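Local coordinates for extracellular PQQ-dependent sugar dehydrogenase (PDB 6JT6), which probably passes electrons from PQQ-dependent pyranose oxidation through its heme b, the part crystallised here being the cytochrome b domain, at residues Q22-S34 with F44-G58. Residues are numbered along the deposited sequence; the frame is centred on the assembly and turned at random.
Sequences QDTDASWGYIFPS and FIGLFQGPASAGWIG. With HEM (protoporphyrin IX containing Fe), chain C.
Trp28 meets Phe48 within one sheet and reaches Gly58 and Ile57 of strand 56-58 in the facing sheet, a worked example of how a single indole can join two layers. Strands 26-33 and 44-51 run side by side, held by six backbone hydrogen bonds from Ser27–Gln49 through Gly29–Leu47 to Ile31–Ile45. On the face carrying Trp28, Tyr30 and Phe48, the five-membered ring of the indole meets the Phe48 ring at 73°, Trp28 CD1 to Phe48 CD1 3.5 Å. Beside Phe48, the NE1 edge of the indole reaches Gly58, where Trp28 NE1 gives a short, bent hydrogen bond to Gly58 O (2.7 Å, 141° at the hydrogen), the donor standing above the carbonyl plane. With CG anti to the carbonyl carbon (chi1 -74°), the Trp28 side chain is carried toward Phe48 and strand 56-58. The CG2 branch of Ile57 packs beside this bond, 3.6 Å from Trp28 CZ2, while Ile57 O lies over one face of the Phe48 ring.

On the reverse face the bare backbone of Gly29 accommodates Leu47, whose CB lies 4.0 Å from Gly29 O. There too Ile31 and Ile45 lie alongside each other, both touching Tyr182 of helix 182-191. Back on the Trp28 face, Tyr30 and Phe44 lie side by side, pointing the same way, with Phe44 CE1 3.6 Å from Tyr30 CD1. Phe44 CB sits over the face of the Phe32 ring in a CH-pi contact, 3.5 Å from its centroid, and the two nearly parallel rings barely overlap. Tyr30 OH bonds to Asn59, and its ring meets Phe141 edge-to-face.

Trp56 and Gly58 touch the heme, Trp56 CH2 lying 3.8 Å from C2C of the porphyrin. This is the two-sheet beta-sandwich core of the cellobiose dehydrogenase-type cytochrome domain, with one sheet's hairpin packed behind a heme-lining strand of the other.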
loop_
_atom_site.group_PDB
_atom_site.type_symbol
_atom_site.label_atom_id
_atom_site.label_comp_id
_atom_site.label_asym_id
_atom_site.label_seq_id
_atom_site.Cartn_x
_atom_site.Cartn_y
_atom_site.Cartn_z
ATOM N N GLN A 22 15.973 1.269 2.040
ATOM C CA GLN A 22 17.177 0.609 2.620
ATOM C C GLN A 22 17.276 0.593 4.166
ATOM O O GLN A 22 17.728 -0.395 4.722
ATOM C CB GLN A 22 18.483 1.196 2.013
ATOM C CG GLN A 22 18.701 2.685 2.336
ATOM C CD GLN A 22 19.957 3.312 1.732
ATOM O OE1 GLN A 22 20.946 2.629 1.428
ATOM N NE2 GLN A 22 19.926 4.639 1.579
ATOM N N ASP A 23 16.863 1.676 4.834
ATOM C CA ASP A 23 16.941 1.785 6.303
ATOM C C ASP A 23 15.937 0.856 6.990
ATOM O O ASP A 23 16.267 0.215 7.979
ATOM C CB ASP A 23 16.722 3.244 6.774
ATOM C CG ASP A 23 17.503 4.267 5.920
ATOM O OD1 ASP A 23 18.629 3.923 5.468
ATOM O OD2 ASP A 23 16.973 5.376 5.671
ATOM N N THR A 24 14.725 0.786 6.445
ATOM C CA THR A 24 13.640 -0.009 7.007
ATOM C C THR A 24 13.632 -1.456 6.517
ATOM O O THR A 24 13.034 -2.345 7.160
ATOM C CB THR A 24 12.291 0.659 6.691
ATOM O OG1 THR A 24 12.082 0.698 5.265
ATOM C CG2 THR A 24 12.255 2.095 7.281
ATOM N N ASP A 25 14.298 -1.690 5.377
ATOM C CA ASP A 25 14.198 -2.948 4.620
ATOM C C ASP A 25 12.745 -3.319 4.239
ATOM O O ASP A 25 12.371 -4.487 4.177
ATOM C CB ASP A 25 14.887 -4.098 5.351
ATOM C CG ASP A 25 16.365 -3.880 5.489
ATOM O OD1 ASP A 25 16.995 -3.416 4.502
ATOM O OD2 ASP A 25 16.889 -4.171 6.594
ATOM N N ALA A 26 11.941 -2.292 4.005
ATOM C CA ALA A 26 10.578 -2.506 3.598
ATOM C C ALA A 26 10.424 -2.079 2.142
ATOM O O ALA A 26 11.252 -1.292 1.617
ATOM C CB ALA A 26 9.653 -1.730 4.509
ATOM N N SER A 27 9.358 -2.583 1.507
ATOM C CA SER A 27 9.033 -2.262 0.110
ATOM C C SER A 27 7.597 -1.796 -0.048
ATOM O O SER A 27 6.681 -2.305 0.636
ATOM C CB SER A 27 9.139 -3.526 -0.752
ATOM O OG SER A 27 10.350 -4.173 -0.578
ATOM N N TRP A 28 7.392 -0.873 -0.973
ATOM C CA TRP A 28 6.031 -0.380 -1.321
ATOM C C TRP A 28 5.860 -0.638 -2.800
ATOM O O TRP A 28 6.586 -0.062 -3.592
ATOM C CB TRP A 28 5.909 1.119 -1.014
ATOM C CG TRP A 28 5.811 1.410 0.468
ATOM C CD1 TRP A 28 4.671 1.701 1.181
ATOM C CD2 TRP A 28 6.900 1.444 1.417
ATOM N NE1 TRP A 28 4.990 1.923 2.519
ATOM C CE2 TRP A 28 6.345 1.776 2.686
ATOM C CE3 TRP A 28 8.295 1.248 1.314
ATOM C CZ2 TRP A 28 7.122 1.871 3.847
ATOM C CZ3 TRP A 28 9.074 1.343 2.492
ATOM C CH2 TRP A 28 8.473 1.667 3.738
ATOM N N GLY A 29 4.933 -1.527 -3.176
ATOM C CA GLY A 29 4.710 -1.875 -4.577
ATOM C C GLY A 29 3.333 -1.425 -5.026
ATOM O O GLY A 29 2.416 -1.371 -4.204
ATOM N N TYR A 30 3.195 -1.047 -6.305
ATOM C CA TYR A 30 1.914 -0.647 -6.876
ATOM C C TYR A 30 1.765 -1.159 -8.281
ATOM O O TYR A 30 2.730 -1.225 -9.019
ATOM C CB TYR A 30 1.732 0.887 -6.896
ATOM C CG TYR A 30 1.906 1.499 -5.542
ATOM C CD1 TYR A 30 0.812 1.607 -4.662
ATOM C CD2 TYR A 30 3.187 1.919 -5.101
ATOM C CE1 TYR A 30 0.976 2.151 -3.390
ATOM C CE2 TYR A 30 3.357 2.475 -3.843
ATOM C CZ TYR A 30 2.256 2.573 -2.998
ATOM O OH TYR A 30 2.400 3.096 -1.733
ATOM N N ILE A 31 0.527 -1.516 -8.620
ATOM C CA ILE A 31 0.133 -1.844 -9.975
ATOM C C ILE A 31 -1.115 -1.018 -10.267
ATOM O O ILE A 31 -2.046 -1.044 -9.477
ATOM C CB ILE A 31 -0.202 -3.347 -10.141
ATOM C CG1 ILE A 31 0.878 -4.250 -9.507
ATOM C CG2 ILE A 31 -0.303 -3.674 -11.621
ATOM C CD1 ILE A 31 0.496 -5.729 -9.404
ATOM N N PHE A 32 -1.124 -0.294 -11.380
ATOM C CA PHE A 32 -2.277 0.542 -11.741
ATOM C C PHE A 32 -2.846 -0.003 -13.049
ATOM O O PHE A 32 -2.106 -0.610 -13.836
ATOM C CB PHE A 32 -1.904 2.047 -11.862
ATOM C CG PHE A 32 -1.723 2.741 -10.541
ATOM C CD1 PHE A 32 -2.704 3.621 -10.058
ATOM C CD2 PHE A 32 -0.547 2.591 -9.806
ATOM C CE1 PHE A 32 -2.533 4.271 -8.827
ATOM C CE2 PHE A 32 -0.380 3.235 -8.579
ATOM C CZ PHE A 32 -1.374 4.068 -8.085
ATOM N N PRO A 33 -4.164 0.194 -13.278
ATOM C CA PRO A 33 -4.757 -0.229 -14.549
ATOM C C PRO A 33 -4.409 0.738 -15.675
ATOM O O PRO A 33 -4.144 1.919 -15.441
ATOM C CB PRO A 33 -6.257 -0.231 -14.255
ATOM C CG PRO A 33 -6.426 0.776 -13.183
ATOM C CD PRO A 33 -5.193 0.680 -12.332
ATOM N N SER A 34 -4.442 0.211 -16.885
ATOM C CA SER A 34 -4.095 0.929 -18.096
ATOM C C SER A 34 -5.199 1.872 -18.598
ATOM O O SER A 34 -5.964 2.432 -17.802
ATOM C CB SER A 34 -3.752 -0.090 -19.177
ATOM O OG SER A 34 -3.103 0.546 -20.257
ATOM N N PHE A 44 -6.247 0.614 -7.761
ATOM C CA PHE A 44 -4.907 0.081 -7.994
ATOM C C PHE A 44 -4.703 -1.085 -7.049
ATOM O O PHE A 44 -5.515 -1.306 -6.168
ATOM C CB PHE A 44 -3.811 1.149 -7.808
ATOM C CG PHE A 44 -3.730 1.721 -6.405
ATOM C CD1 PHE A 44 -2.859 1.168 -5.464
ATOM C CD2 PHE A 44 -4.488 2.858 -6.052
ATOM C CE1 PHE A 44 -2.783 1.666 -4.166
ATOM C CE2 PHE A 44 -4.399 3.386 -4.758
ATOM C CZ PHE A 44 -3.546 2.788 -3.819
ATOM N N ILE A 45 -3.624 -1.825 -7.276
ATOM C CA ILE A 45 -3.193 -2.881 -6.379
ATOM C C ILE A 45 -1.967 -2.364 -5.646
ATOM O O ILE A 45 -1.061 -1.779 -6.280
ATOM C CB ILE A 45 -2.821 -4.150 -7.170
ATOM C CG1 ILE A 45 -4.077 -4.745 -7.849
ATOM C CG2 ILE A 45 -2.131 -5.185 -6.274
ATOM C CD1 ILE A 45 -3.721 -5.748 -8.957
ATOM N N GLY A 46 -1.937 -2.568 -4.323
ATOM C CA GLY A 46 -0.754 -2.205 -3.538
ATOM C C GLY A 46 -0.097 -3.394 -2.848
ATOM O O GLY A 46 -0.718 -4.441 -2.648
ATOM N N LEU A 47 1.172 -3.213 -2.477
ATOM C CA LEU A 47 1.900 -4.187 -1.691
ATOM C C LEU A 47 2.680 -3.446 -0.627
ATOM O O LEU A 47 3.402 -2.489 -0.951
ATOM C CB LEU A 47 2.862 -4.990 -2.581
ATOM C CG LEU A 47 3.992 -5.766 -1.845
ATOM C CD1 LEU A 47 3.482 -6.978 -1.062
ATOM C CD2 LEU A 47 5.065 -6.221 -2.823
ATOM N N PHE A 48 2.513 -3.884 0.624
ATOM C CA PHE A 48 3.378 -3.472 1.729
ATOM C C PHE A 48 4.129 -4.730 2.110
ATOM O O PHE A 48 3.511 -5.751 2.406
ATOM C CB PHE A 48 2.571 -3.028 2.953
ATOM C CG PHE A 48 1.734 -1.781 2.743
ATOM C CD1 PHE A 48 2.193 -0.712 1.959
ATOM C CD2 PHE A 48 0.490 -1.657 3.389
ATOM C CE1 PHE A 48 1.411 0.441 1.823
ATOM C CE2 PHE A 48 -0.287 -0.506 3.240
ATOM C CZ PHE A 48 0.178 0.530 2.466
ATOM N N GLN A 49 5.452 -4.635 2.168
ATOM C CA GLN A 49 6.268 -5.782 2.537
ATOM C C GLN A 49 7.363 -5.297 3.463
ATOM O O GLN A 49 7.976 -4.263 3.217
ATOM C CB GLN A 49 6.877 -6.435 1.292
ATOM C CG GLN A 49 7.749 -7.653 1.606
ATOM C CD GLN A 49 7.979 -8.520 0.377
ATOM O OE1 GLN A 49 7.042 -9.021 -0.220
ATOM N NE2 GLN A 49 9.240 -8.693 0.001
ATOM N N GLY A 50 7.634 -6.044 4.516
ATOM C CA GLY A 50 8.767 -5.695 5.331
ATOM C C GLY A 50 9.151 -6.827 6.247
ATOM O O GLY A 50 8.558 -7.908 6.155
ATOM N N PRO A 51 10.144 -6.580 7.123
ATOM C CA PRO A 51 10.573 -7.529 8.157
ATOM C C PRO A 51 9.357 -7.984 8.949
ATOM O O PRO A 51 8.495 -7.167 9.246
ATOM C CB PRO A 51 11.509 -6.677 9.053
ATOM C CG PRO A 51 12.015 -5.627 8.125
ATOM C CD PRO A 51 10.790 -5.262 7.309
ATOM N N ALA A 52 9.283 -9.272 9.288
ATOM C CA ALA A 52 8.135 -9.802 10.036
ATOM C C ALA A 52 7.978 -9.171 11.419
ATOM O O ALA A 52 6.903 -9.212 12.014
ATOM C CB ALA A 52 8.256 -11.306 10.171
ATOM N N SER A 53 9.053 -8.612 11.943
ATOM C CA SER A 53 9.007 -8.009 13.261
ATOM C C SER A 53 8.518 -6.560 13.266
ATOM O O SER A 53 8.328 -5.990 14.351
ATOM C CB SER A 53 10.386 -8.113 13.913
ATOM O OG SER A 53 11.377 -7.373 13.170
ATOM N N ALA A 54 8.353 -5.961 12.077
ATOM C CA ALA A 54 7.903 -4.570 11.955
ATOM C C ALA A 54 6.523 -4.396 12.559
ATOM O O ALA A 54 5.715 -5.316 12.544
ATOM C CB ALA A 54 7.890 -4.115 10.485
ATOM N N GLY A 55 6.206 -3.191 13.018
ATOM C CA GLY A 55 4.887 -2.957 13.628
ATOM C C GLY A 55 3.772 -2.707 12.625
ATOM O O GLY A 55 2.736 -3.392 12.642
ATOM N N TRP A 56 3.994 -1.737 11.741
ATOM C CA TRP A 56 3.060 -1.482 10.641
ATOM C C TRP A 56 3.772 -0.778 9.477
ATOM O O TRP A 56 4.884 -0.260 9.626
ATOM C CB TRP A 56 1.834 -0.674 11.121
ATOM C CG TRP A 56 2.098 0.676 11.759
ATOM C CD1 TRP A 56 2.102 0.967 13.097
ATOM C CD2 TRP A 56 2.340 1.921 11.069
ATOM N NE1 TRP A 56 2.349 2.330 13.284
ATOM C CE2 TRP A 56 2.484 2.930 12.053
ATOM C CE3 TRP A 56 2.464 2.274 9.697
ATOM C CZ2 TRP A 56 2.702 4.284 11.720
ATOM C CZ3 TRP A 56 2.687 3.620 9.360
ATOM C CH2 TRP A 56 2.801 4.608 10.374
ATOM N N ILE A 57 3.126 -0.800 8.310
ATOM C CA ILE A 57 3.685 -0.267 7.076
ATOM C C ILE A 57 2.537 0.473 6.385
ATOM O O ILE A 57 1.431 -0.065 6.260
ATOM C CB ILE A 57 4.183 -1.398 6.151
ATOM C CG1 ILE A 57 5.071 -2.396 6.916
ATOM C CG2 ILE A 57 4.870 -0.808 4.877
ATOM C CD1 ILE A 57 5.370 -3.687 6.144
ATOM N N GLY A 58 2.811 1.689 5.929
ATOM C CA GLY A 58 1.790 2.554 5.367
ATOM C C GLY A 58 2.261 3.513 4.295
ATOM O O GLY A 58 3.453 3.599 3.981
HETATM C CHA HEM C . 5.423 12.686 8.366
HETATM C CHB HEM C . 3.283 12.653 12.738
HETATM C CHC HEM C . 0.932 8.577 11.594
HETATM C CHD HEM C . 2.416 9.141 6.946
HETATM C C1A HEM C . 5.083 12.998 9.671
HETATM C C2A HEM C . 5.694 14.024 10.436
HETATM C C3A HEM C . 5.090 13.996 11.671
HETATM C C4A HEM C . 4.110 12.966 11.672
HETATM C CMA HEM C . 5.399 14.905 12.851
HETATM C CAA HEM C . 6.795 14.971 9.982
HETATM C CBA HEM C . 8.132 14.268 9.687
HETATM C CGA HEM C . 8.647 13.388 10.795
HETATM O O1A HEM C . 8.709 12.135 10.674
HETATM O O2A HEM C . 9.029 13.914 11.863
HETATM C C1B HEM C . 2.470 11.527 12.819
HETATM C C2B HEM C . 1.781 11.142 14.020
HETATM C C3B HEM C . 1.143 9.956 13.715
HETATM C C4B HEM C . 1.459 9.659 12.297
HETATM C CMB HEM C . 1.807 11.899 15.363
HETATM C CAB HEM C . 0.265 9.079 14.539
HETATM C CBB HEM C . 0.442 8.869 15.839
HETATM C C1C HEM C . 1.057 8.411 10.187
HETATM C C2C HEM C . 0.447 7.381 9.436
HETATM C C3C HEM C . 0.857 7.530 8.104
HETATM C C4C HEM C . 1.758 8.659 8.054
HETATM C CMC HEM C . -0.511 6.362 10.027
HETATM C CAC HEM C . 0.422 6.694 6.950
HETATM C CBC HEM C . 0.200 5.367 7.079
HETATM C C1D HEM C . 3.420 10.118 7.021
HETATM C C2D HEM C . 4.208 10.522 5.837
HETATM C C3D HEM C . 5.023 11.515 6.215
HETATM C C4D HEM C . 4.721 11.721 7.647
HETATM C CMD HEM C . 4.148 9.955 4.443
HETATM C CAD HEM C . 6.073 12.219 5.358
HETATM C CBD HEM C . 5.542 13.332 4.474
HETATM C CGD HEM C . 5.210 14.518 5.337
HETATM O O1D HEM C . 4.040 14.981 5.432
HETATM O O2D HEM C . 6.125 15.025 6.002
HETATM N NA HEM C . 4.133 12.338 10.455
HETATM N NB HEM C . 2.255 10.635 11.844
HETATM N NC HEM C . 1.870 9.136 9.347
HETATM N ND HEM C . 3.739 10.895 8.092
HETATM FE FE HEM C . 3.022 10.784 9.890
#